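PDB 1O4S: aspartate aminotransferase from Thermotoga maritima, which catalyses the pyridoxal-phosphate-dependent transfer of an amino group from L-aspartate to 2-oxoglutarate, giving oxaloacetate and L-glutamate, and works as a homodimer. Local coordinates for residues Y95-S100 with E233-I238; Y191-L196 with E224-L229; N207-S212 with R237-N242. All coordinates share one frame; numbering follows the deposited sequence.

Interaction 1 (Y95-S100 with E233-I238); sequences YKKDIS and EGFDRI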
loop_
_atom_site.group_PDB
_atom_site.type_symbol
_atom_site.label_atom_id
_atom_site.label_comp_id
_atom_site.label_asym_id
_atom_site.label_seq_id
_atom_site.Cartn_x
_atom_site.Cartn_y
_atom_site.Cartn_z
ATOM N N TYR B 95 28.200 -4.685 -0.121
ATOM C CA TYR B 95 28.305 -6.136 0.009
ATOM C C TYR B 95 29.034 -6.799 -1.151
ATOM O O TYR B 95 28.989 -8.012 -1.311
ATOM C CB TYR B 95 26.909 -6.726 0.203
ATOM C CG TYR B 95 26.313 -6.291 1.510
ATOM C CD1 TYR B 95 25.182 -5.460 1.541
ATOM C CD2 TYR B 95 26.891 -6.666 2.730
ATOM C CE1 TYR B 95 24.618 -5.026 2.739
ATOM C CE2 TYR B 95 26.334 -6.206 3.958
ATOM C CZ TYR B 95 25.183 -5.402 3.935
ATOM O OH TYR B 95 24.604 -4.934 5.077
ATOM N N LYS B 96 29.708 -5.980 -1.944
ATOM C CA LYS B 96 30.441 -6.423 -3.128
ATOM C C LYS B 96 29.654 -7.442 -3.974
ATOM O O LYS B 96 30.059 -8.590 -4.151
ATOM C CB LYS B 96 31.855 -6.917 -2.769
ATOM C CG LYS B 96 32.916 -5.798 -2.694
ATOM C CD LYS B 96 33.037 -4.955 -3.989
ATOM C CE LYS B 96 33.607 -5.753 -5.164
ATOM N NZ LYS B 96 35.048 -6.064 -4.970
ATOM N N LYS B 97 28.518 -6.965 -4.478
ATOM C CA LYS B 97 27.612 -7.684 -5.379
ATOM C C LYS B 97 27.254 -6.792 -6.577
ATOM O O LYS B 97 27.262 -5.559 -6.478
ATOM C CB LYS B 97 26.327 -8.058 -4.641
ATOM C CG LYS B 97 26.575 -8.855 -3.374
ATOM C CD LYS B 97 25.311 -9.475 -2.816
ATOM C CE LYS B 97 25.621 -10.255 -1.556
ATOM N NZ LYS B 97 26.159 -11.586 -1.836
ATOM N N ASP B 98 26.964 -7.423 -7.707
ATOM C CA ASP B 98 26.512 -6.742 -8.906
ATOM C C ASP B 98 24.989 -6.843 -8.842
ATOM O O ASP B 98 24.398 -7.847 -9.226
ATOM C CB ASP B 98 27.086 -7.450 -10.156
ATOM C CG ASP B 98 27.096 -6.565 -11.411
ATOM O OD1 ASP B 98 26.343 -5.566 -11.467
ATOM O OD2 ASP B 98 27.840 -6.802 -12.402
ATOM N N ILE B 99 24.362 -5.826 -8.276
ATOM C CA ILE B 99 22.912 -5.741 -8.241
ATOM C C ILE B 99 22.400 -4.848 -9.396
ATOM O O ILE B 99 22.780 -3.688 -9.530
ATOM C CB ILE B 99 22.457 -5.234 -6.878
ATOM C CG1 ILE B 99 23.181 -6.014 -5.778
ATOM C CG2 ILE B 99 20.946 -5.381 -6.717
ATOM C CD1 ILE B 99 22.667 -5.739 -4.370
ATOM N N SER B 100 21.540 -5.416 -10.237
ATOM C CA SER B 100 20.812 -4.677 -11.260
ATOM C C SER B 100 19.620 -3.882 -10.665
ATOM O O SER B 100 19.003 -4.314 -9.716
ATOM C CB SER B 100 20.358 -5.663 -12.333
ATOM O OG SER B 100 19.421 -5.108 -13.218
ATOM N N GLU B 233 25.933 -15.680 -1.882
ATOM C CA GLU B 233 26.314 -15.223 -3.217
ATOM C C GLU B 233 25.003 -15.301 -3.992
ATOM O O GLU B 233 24.307 -16.350 -3.959
ATOM C CB GLU B 233 27.331 -16.149 -3.903
ATOM C CG GLU B 233 28.725 -16.234 -3.278
ATOM C CD GLU B 233 29.467 -17.509 -3.677
ATOM O OE1 GLU B 233 28.955 -18.283 -4.538
ATOM O OE2 GLU B 233 30.571 -17.752 -3.122
ATOM N N GLY B 234 24.656 -14.232 -4.690
ATOM C CA GLY B 234 23.459 -14.252 -5.509
ATOM C C GLY B 234 22.159 -14.242 -4.723
ATOM O O GLY B 234 22.123 -14.372 -3.493
ATOM N N PHE B 235 21.070 -14.095 -5.455
ATOM C CA PHE B 235 19.779 -13.869 -4.828
ATOM C C PHE B 235 18.782 -14.977 -5.151
ATOM O O PHE B 235 17.579 -14.791 -4.962
ATOM C CB PHE B 235 19.231 -12.497 -5.261
ATOM C CG PHE B 235 19.882 -11.326 -4.579
ATOM C CD1 PHE B 235 20.952 -10.667 -5.163
ATOM C CD2 PHE B 235 19.409 -10.865 -3.363
ATOM C CE1 PHE B 235 21.557 -9.568 -4.517
ATOM C CE2 PHE B 235 19.981 -9.792 -2.734
ATOM C CZ PHE B 235 21.062 -9.131 -3.312
ATOM N N ASP B 236 19.258 -16.146 -5.594
ATOM C CA ASP B 236 18.342 -17.219 -6.041
ATOM C C ASP B 236 17.340 -17.626 -4.971
ATOM O O ASP B 236 16.169 -17.926 -5.269
ATOM C CB ASP B 236 19.098 -18.445 -6.539
ATOM C CG ASP B 236 19.549 -18.293 -7.975
ATOM O OD1 ASP B 236 20.334 -19.167 -8.436
ATOM O OD2 ASP B 236 19.158 -17.336 -8.712
ATOM N N ARG B 237 17.817 -17.606 -3.731
ATOM C CA ARG B 237 17.027 -17.977 -2.583
ATOM C C ARG B 237 17.023 -16.879 -1.529
ATOM O O ARG B 237 16.688 -17.126 -0.394
ATOM C CB ARG B 237 17.568 -19.293 -2.026
ATOM C CG ARG B 237 17.200 -20.506 -2.891
ATOM C CD ARG B 237 18.082 -21.726 -2.672
ATOM N NE ARG B 237 19.144 -21.883 -3.692
ATOM C CZ ARG B 237 20.396 -21.400 -3.612
ATOM N NH1 ARG B 237 20.815 -20.702 -2.546
ATOM N NH2 ARG B 237 21.245 -21.622 -4.617
ATOM N N ILE B 238 17.349 -15.651 -1.912
ATOM C CA ILE B 238 17.388 -14.543 -0.947
ATOM C C ILE B 238 16.400 -13.460 -1.312
ATOM O O ILE B 238 16.392 -12.998 -2.441
ATOM C CB ILE B 238 18.789 -13.916 -0.885
ATOM C CG1 ILE B 238 19.862 -14.976 -0.592
ATOM C CG2 ILE B 238 18.822 -12.772 0.145
ATOM C CD1 ILE B 238 19.759 -15.621 0.783
#
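Two loops of the PLP-dependent aminotransferase fold meet here: the link from helix 81-95 to strand 104-107, which leaves its helix through a Schellman motif with Lys96 at positive phi, and the link from helix 228-231 to strand 238-243. The contact is small, 166 Å², and no hydrogen bond joins the two segments. Its tight part is apolar. Ile99 has CG1 beside the backbone N (chi1 -48°), and the extended branch carries CD1 to 3.9 Å from CZ of Phe235, the side chains crossing at about a right angle. A beta-branched aliphatic residue and a flat ring suit this buried spot, where Ile259 of strand 256-259 touches both and Ile91 and Ala88 of helix 81-95 pack on Ile99. Phe235 opens a type I turn, closed by the bond from Ile238 N to Phe235 O at 3.2 Å. Toward solvent the packing loosens. Glu233 and Gly234 are exposed, the CB of Glu233 points away from the other loop, and the positive phi of Gly234 favours glycine. Lys97 spans both regimes, which suits a long aliphatic chain with a polar tip: CD lies 4.1 Å from Phe235 CE1, reaching the ring obliquely, whereas the chain bends at chi4 (-81°) so that NZ donates to Ser232 O and sits 3.9 Å from CA of Glu233.

Interaction 2 (Y191-L196 with E224-L229); sequences YRREFL and EFTSIL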
loop_
_atom_site.group_PDB
_atom_site.type_symbol
_atom_site.label_atom_id
_atom_site.label_comp_id
_atom_site.label_asym_id
_atom_site.label_seq_id
_atom_site.Cartn_x
_atom_site.Cartn_y
_atom_site.Cartn_z
ATOM N N TYR B 191 22.061 -11.730 14.709
ATOM C CA TYR B 191 22.305 -13.143 14.495
ATOM C C TYR B 191 23.746 -13.422 14.069
ATOM O O TYR B 191 24.328 -12.675 13.289
ATOM C CB TYR B 191 21.327 -13.692 13.455
ATOM C CG TYR B 191 19.886 -13.854 13.923
ATOM C CD1 TYR B 191 19.506 -13.617 15.250
ATOM C CD2 TYR B 191 18.898 -14.287 13.030
ATOM C CE1 TYR B 191 18.157 -13.787 15.670
ATOM C CE2 TYR B 191 17.555 -14.475 13.450
ATOM C CZ TYR B 191 17.204 -14.220 14.764
ATOM O OH TYR B 191 15.919 -14.413 15.189
ATOM N N ARG B 192 24.273 -14.544 14.573
ATOM C CA ARG B 192 25.660 -14.929 14.443
ATOM C C ARG B 192 25.917 -15.329 13.004
ATOM O O ARG B 192 25.035 -15.851 12.329
ATOM C CB ARG B 192 25.969 -16.130 15.373
ATOM C CG ARG B 192 25.824 -15.875 16.904
ATOM C CD ARG B 192 27.042 -15.142 17.590
ATOM N NE ARG B 192 28.053 -16.054 18.164
ATOM C CZ ARG B 192 29.195 -15.669 18.769
ATOM N NH1 ARG B 192 29.522 -14.379 18.892
ATOM N NH2 ARG B 192 30.026 -16.587 19.254
ATOM N N ARG B 193 27.136 -15.085 12.548
ATOM C CA ARG B 193 27.537 -15.383 11.189
ATOM C C ARG B 193 27.404 -16.884 10.875
ATOM O O ARG B 193 26.953 -17.265 9.807
ATOM C CB ARG B 193 28.983 -14.911 10.982
ATOM C CG ARG B 193 29.528 -15.204 9.596
ATOM C CD ARG B 193 30.930 -14.684 9.332
ATOM N NE ARG B 193 31.261 -14.881 7.915
ATOM C CZ ARG B 193 31.216 -13.943 6.954
ATOM N NH1 ARG B 193 30.885 -12.670 7.227
ATOM N NH2 ARG B 193 31.525 -14.289 5.698
ATOM N N GLU B 194 27.820 -17.719 11.822
ATOM C CA GLU B 194 27.753 -19.182 11.716
ATOM C C GLU B 194 26.318 -19.694 11.449
ATOM O O GLU B 194 26.097 -20.568 10.600
ATOM C CB GLU B 194 28.399 -19.841 12.969
ATOM C CG GLU B 194 28.625 -18.914 14.200
ATOM C CD GLU B 194 29.737 -17.840 14.033
ATOM O OE1 GLU B 194 29.557 -16.677 14.490
ATOM O OE2 GLU B 194 30.814 -18.153 13.454
ATOM N N PHE B 195 25.345 -19.120 12.151
ATOM C CA PHE B 195 23.936 -19.437 11.925
ATOM C C PHE B 195 23.493 -19.083 10.483
ATOM O O PHE B 195 22.894 -19.902 9.803
ATOM C CB PHE B 195 23.051 -18.735 12.970
ATOM C CG PHE B 195 21.582 -18.853 12.687
ATOM C CD1 PHE B 195 20.861 -19.959 13.132
ATOM C CD2 PHE B 195 20.924 -17.871 11.954
ATOM C CE1 PHE B 195 19.492 -20.079 12.843
ATOM C CE2 PHE B 195 19.581 -17.979 11.672
ATOM C CZ PHE B 195 18.852 -19.089 12.109
ATOM N N LEU B 196 23.833 -17.879 10.024
ATOM C CA LEU B 196 23.418 -17.367 8.720
ATOM C C LEU B 196 24.028 -18.123 7.545
ATOM O O LEU B 196 23.338 -18.414 6.581
ATOM C CB LEU B 196 23.766 -15.859 8.616
ATOM C CG LEU B 196 23.090 -14.992 9.685
ATOM C CD1 LEU B 196 23.550 -13.547 9.611
ATOM C CD2 LEU B 196 21.539 -15.084 9.535
ATOM N N GLU B 224 30.028 -6.921 15.050
ATOM C CA GLU B 224 29.576 -8.306 14.789
ATOM C C GLU B 224 28.343 -8.427 13.868
ATOM O O GLU B 224 27.956 -9.555 13.562
ATOM C CB GLU B 224 29.302 -9.068 16.116
ATOM C CG GLU B 224 30.346 -10.118 16.493
ATOM C CD GLU B 224 31.649 -9.501 16.919
ATOM O OE1 GLU B 224 32.232 -9.983 17.908
ATOM O OE2 GLU B 224 32.084 -8.532 16.272
ATOM N N PHE B 225 27.717 -7.321 13.432
ATOM C CA PHE B 225 26.580 -7.443 12.509
ATOM C C PHE B 225 26.988 -8.139 11.227
ATOM O O PHE B 225 27.925 -7.728 10.561
ATOM C CB PHE B 225 25.892 -6.104 12.149
ATOM C CG PHE B 225 24.747 -6.284 11.171
ATOM C CD1 PHE B 225 23.601 -6.959 11.562
ATOM C CD2 PHE B 225 24.844 -5.835 9.862
ATOM C CE1 PHE B 225 22.571 -7.190 10.687
ATOM C CE2 PHE B 225 23.808 -6.048 8.961
ATOM C CZ PHE B 225 22.666 -6.731 9.373
ATOM N N THR B 226 26.245 -9.195 10.906
ATOM C CA THR B 226 26.359 -9.930 9.658
ATOM C C THR B 226 25.020 -9.845 8.926
ATOM O O THR B 226 23.973 -10.190 9.490
ATOM C CB THR B 226 26.667 -11.403 9.952
ATOM O OG1 THR B 226 27.853 -11.518 10.765
ATOM C CG2 THR B 226 26.994 -12.137 8.680
ATOM N N SER B 227 25.071 -9.407 7.674
ATOM C CA SER B 227 23.908 -9.366 6.797
ATOM C C SER B 227 23.819 -10.702 6.102
ATOM O O SER B 227 24.843 -11.352 5.892
ATOM C CB SER B 227 24.090 -8.273 5.749
ATOM O OG SER B 227 23.121 -8.341 4.746
ATOM N N ILE B 228 22.613 -11.108 5.726
ATOM C CA ILE B 228 22.474 -12.269 4.857
ATOM C C ILE B 228 23.277 -12.057 3.565
ATOM O O ILE B 228 23.731 -13.017 2.951
ATOM C CB ILE B 228 20.986 -12.591 4.535
ATOM C CG1 ILE B 228 20.826 -14.079 4.119
ATOM C CG2 ILE B 228 20.429 -11.650 3.436
ATOM C CD1 ILE B 228 21.205 -15.088 5.214
ATOM N N LEU B 229 23.430 -10.805 3.154
ATOM C CA LEU B 229 24.251 -10.468 1.985
ATOM C C LEU B 229 25.794 -10.567 2.217
ATOM O O LEU B 229 26.562 -10.528 1.252
ATOM C CB LEU B 229 23.878 -9.084 1.474
ATOM C CG LEU B 229 22.390 -8.898 1.114
ATOM C CD1 LEU B 229 22.208 -7.540 0.457
ATOM C CD2 LEU B 229 21.834 -9.977 0.213
HETATM O O HOH W 1 23.321 -10.599 11.793
HETATM O O HOH W 2 26.810 -11.783 13.271
HETATM O O HOH W 3 30.511 -10.596 9.528
#
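The backbones come closest where helix 193-206 begins, with the CA atoms of Arg193 and Thr226 5.8 Å apart, and no direct hydrogen bond joins them. Thr226 points its CB toward helix 193-206, and its branches meet different partners. With OG1 beside the backbone N (chi1 -56°), CG2 is anti to it and packs 3.8 Å from CD1 of Leu196, while OG1 lies 3.6 Å from CB of Arg193. Waters supply the polar links: one donates to the carbonyls of Tyr191 and Thr226, a second to those of Tyr191 and Glu224 while also bonding Thr226 OG1, and a third joins OG1 to Arg193 NH1 in the guanidinium plane. A valine here would lack the hydroxyl and would probably lose the water link to Arg193 NH1 and one of three bonds holding the second water. Exposed Arg193, extended from CG to NE, also forms a salt bridge through NE with Glu197. Leu196 CB meets Ile228 CD1 at 4.3 Å. Ser227 N-caps helix 228-231, its OG accepting from Leu229 N at 2.9 Å. Thus the start of helix 193-206 lies against helix 228-231, whose Val231 touches Leu196 and Thr226, while Ile228 reaches Ile238 of strand 238-243.

Interaction 3 (N207-S212 with R237-N242); sequences NFYIIS and RIVYIN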
loop_
_atom_site.group_PDB
_atom_site.type_symbol
_atom_site.label_atom_id
_atom_site.label_comp_id
_atom_site.label_asym_id
_atom_site.label_seq_id
_atom_site.Cartn_x
_atom_site.Cartn_y
_atom_site.Cartn_z
ATOM N N ASN B 207 15.626 -26.390 -0.472
ATOM C CA ASN B 207 14.785 -25.625 -1.405
ATOM C C ASN B 207 13.782 -24.622 -0.797
ATOM O O ASN B 207 12.577 -24.756 -0.976
ATOM C CB ASN B 207 14.050 -26.599 -2.333
ATOM C CG ASN B 207 13.459 -25.917 -3.546
ATOM O OD1 ASN B 207 13.963 -24.885 -3.995
ATOM N ND2 ASN B 207 12.384 -26.493 -4.088
ATOM N N PHE B 208 14.286 -23.619 -0.083
ATOM C CA PHE B 208 13.434 -22.563 0.445
ATOM C C PHE B 208 14.123 -21.199 0.345
ATOM O O PHE B 208 15.339 -21.124 0.188
ATOM C CB PHE B 208 12.960 -22.865 1.893
ATOM C CG PHE B 208 14.070 -22.904 2.937
ATOM C CD1 PHE B 208 14.539 -21.739 3.532
ATOM C CD2 PHE B 208 14.617 -24.127 3.355
ATOM C CE1 PHE B 208 15.548 -21.777 4.508
ATOM C CE2 PHE B 208 15.628 -24.175 4.338
ATOM C CZ PHE B 208 16.092 -23.004 4.909
ATOM N N TYR B 209 13.319 -20.140 0.424
ATOM C CA TYR B 209 13.802 -18.758 0.382
ATOM C C TYR B 209 14.136 -18.263 1.758
ATOM O O TYR B 209 13.469 -18.622 2.741
ATOM C CB TYR B 209 12.746 -17.817 -0.181
ATOM C CG TYR B 209 12.541 -17.948 -1.654
ATOM C CD1 TYR B 209 13.382 -17.303 -2.543
ATOM C CD2 TYR B 209 11.487 -18.713 -2.168
ATOM C CE1 TYR B 209 13.202 -17.428 -3.907
ATOM C CE2 TYR B 209 11.277 -18.832 -3.546
ATOM C CZ TYR B 209 12.145 -18.189 -4.409
ATOM O OH TYR B 209 11.974 -18.304 -5.782
ATOM N N ILE B 210 15.173 -17.435 1.833
ATOM C CA ILE B 210 15.476 -16.723 3.062
ATOM C C ILE B 210 15.016 -15.297 2.842
ATOM O O ILE B 210 15.493 -14.633 1.933
ATOM C CB ILE B 210 16.978 -16.747 3.401
ATOM C CG1 ILE B 210 17.443 -18.184 3.681
ATOM C CG2 ILE B 210 17.252 -15.831 4.620
ATOM C CD1 ILE B 210 18.919 -18.289 3.882
ATOM N N ILE B 211 14.070 -14.863 3.669
ATOM C CA ILE B 211 13.582 -13.495 3.681
ATOM C C ILE B 211 14.232 -12.795 4.862
ATOM O O ILE B 211 14.036 -13.189 6.007
ATOM C CB ILE B 211 12.066 -13.457 3.813
ATOM C CG1 ILE B 211 11.396 -14.240 2.665
ATOM C CG2 ILE B 211 11.603 -12.014 3.852
ATOM C CD1 ILE B 211 9.907 -14.460 2.858
ATOM N N SER B 212 15.006 -11.750 4.577
ATOM C CA SER B 212 15.799 -11.071 5.593
ATOM C C SER B 212 15.420 -9.614 5.738
ATOM O O SER B 212 15.627 -8.827 4.825
ATOM C CB SER B 212 17.291 -11.171 5.286
ATOM O OG SER B 212 18.002 -10.767 6.429
ATOM N N ARG B 237 17.817 -17.606 -3.731
ATOM C CA ARG B 237 17.027 -17.977 -2.583
ATOM C C ARG B 237 17.023 -16.879 -1.529
ATOM O O ARG B 237 16.688 -17.126 -0.394
ATOM C CB ARG B 237 17.568 -19.293 -2.026
ATOM C CG ARG B 237 17.200 -20.506 -2.891
ATOM C CD ARG B 237 18.082 -21.726 -2.672
ATOM N NE ARG B 237 19.144 -21.883 -3.692
ATOM C CZ ARG B 237 20.396 -21.400 -3.612
ATOM N NH1 ARG B 237 20.815 -20.702 -2.546
ATOM N NH2 ARG B 237 21.245 -21.622 -4.617
ATOM N N ILE B 238 17.349 -15.651 -1.912
ATOM C CA ILE B 238 17.388 -14.543 -0.947
ATOM C C ILE B 238 16.400 -13.460 -1.312
ATOM O O ILE B 238 16.392 -12.998 -2.441
ATOM C CB ILE B 238 18.789 -13.916 -0.885
ATOM C CG1 ILE B 238 19.862 -14.976 -0.592
ATOM C CG2 ILE B 238 18.822 -12.772 0.145
ATOM C CD1 ILE B 238 19.759 -15.621 0.783
ATOM N N VAL B 239 15.599 -13.043 -0.334
ATOM C CA VAL B 239 14.767 -11.849 -0.449
ATOM C C VAL B 239 15.289 -10.871 0.601
ATOM O O VAL B 239 15.178 -11.125 1.791
ATOM C CB VAL B 239 13.248 -12.147 -0.220
ATOM C CG1 VAL B 239 12.423 -10.893 -0.297
ATOM C CG2 VAL B 239 12.737 -13.174 -1.239
ATOM N N TYR B 240 15.859 -9.767 0.155
ATOM C CA TYR B 240 16.455 -8.809 1.044
ATOM C C TYR B 240 15.508 -7.626 1.215
ATOM O O TYR B 240 15.019 -7.074 0.240
ATOM C CB TYR B 240 17.811 -8.385 0.479
ATOM C CG TYR B 240 18.511 -7.305 1.253
ATOM C CD1 TYR B 240 19.261 -7.608 2.401
ATOM C CD2 TYR B 240 18.428 -5.948 0.833
ATOM C CE1 TYR B 240 19.921 -6.578 3.124
ATOM C CE2 TYR B 240 19.081 -4.935 1.530
ATOM C CZ TYR B 240 19.819 -5.244 2.679
ATOM O OH TYR B 240 20.478 -4.244 3.342
ATOM N N ILE B 241 15.244 -7.265 2.471
ATOM C CA ILE B 241 14.341 -6.177 2.796
ATOM C C ILE B 241 15.001 -5.123 3.670
ATOM O O ILE B 241 15.596 -5.433 4.715
ATOM C CB ILE B 241 13.039 -6.725 3.431
ATOM C CG1 ILE B 241 12.326 -7.543 2.356
ATOM C CG2 ILE B 241 12.177 -5.586 3.978
ATOM C CD1 ILE B 241 11.136 -8.193 2.759
ATOM N N ASN B 242 14.873 -3.868 3.230
ATOM C CA ASN B 242 15.388 -2.708 3.949
ATOM C C ASN B 242 14.547 -1.476 3.571
ATOM O O ASN B 242 13.537 -1.589 2.877
ATOM C CB ASN B 242 16.893 -2.560 3.664
ATOM C CG ASN B 242 17.687 -1.918 4.822
ATOM O OD1 ASN B 242 17.159 -1.129 5.598
ATOM N ND2 ASN B 242 18.980 -2.238 4.896
#
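Four backbone hydrogen bonds join segment 207-212 to segment 237-242, three of them nearly straight and the last, from Ile241 N to Ser212 O, more bent (152°). Both backbone polar atoms of Ile210 are used: its N donates to Arg237 O at 2.7 Å and its O accepts from Val239 N at 2.8 Å. Ser212 repeats the pattern, its N bonding Val239 O and its O receiving Ile241 N, each at 2.9 Å. Ile211 turns its backbone polar groups to Val178 and Ile180 of strand 175-180, as Tyr240 does to Ile259 of strand 256-259. This is the parallel pair of a beta-alpha-beta unit, strand 209-213, helix 228-231 and strand 238-243, in the mixed seven-stranded sheet of the PLP-dependent aminotransferase fold, and the side chain of Ile241 lies about 6 Å from the bound pyridoxal phosphate. Beta-branched residues suit such extended, buried chains: Ile211 CG1 lies beside Val239 CB at 4.0 Å on one face, and Ile210 beside Ile238 on the other. Tyr209 lays CD1 3.7 Å from CA of Arg237, with Ile238 N at the edge of its ring. Ser212 OG bonds Glu214 OE2, and Asn242 ND2 donates to Tyr240 OH at 2.9 Å, the phenol oxygen lying in the amide plane.

From the N terminus, helix 81-95 runs into 95-100, which meets 233-238 only after 132 intervening residues, closing the loop of interaction 1. Interaction 2 nests wholly inside that loop, joining 191-196 to 224-229. Interaction 3 begins within interaction 2's loop, at 207-212, but closes beyond it at 237-242, so the two cross; its second segment overlaps that of interaction 1, sharing Arg237 and Ile238. Helix 228-231 is the common hub: Leu229 packs on Tyr95, Phe235 and Tyr240, and Ile228 on Ser212 and Ile238. Together the three contacts tie helices 81-95 and 193-206 to neighbouring strands 209-213 and 238-243 of the large sheet.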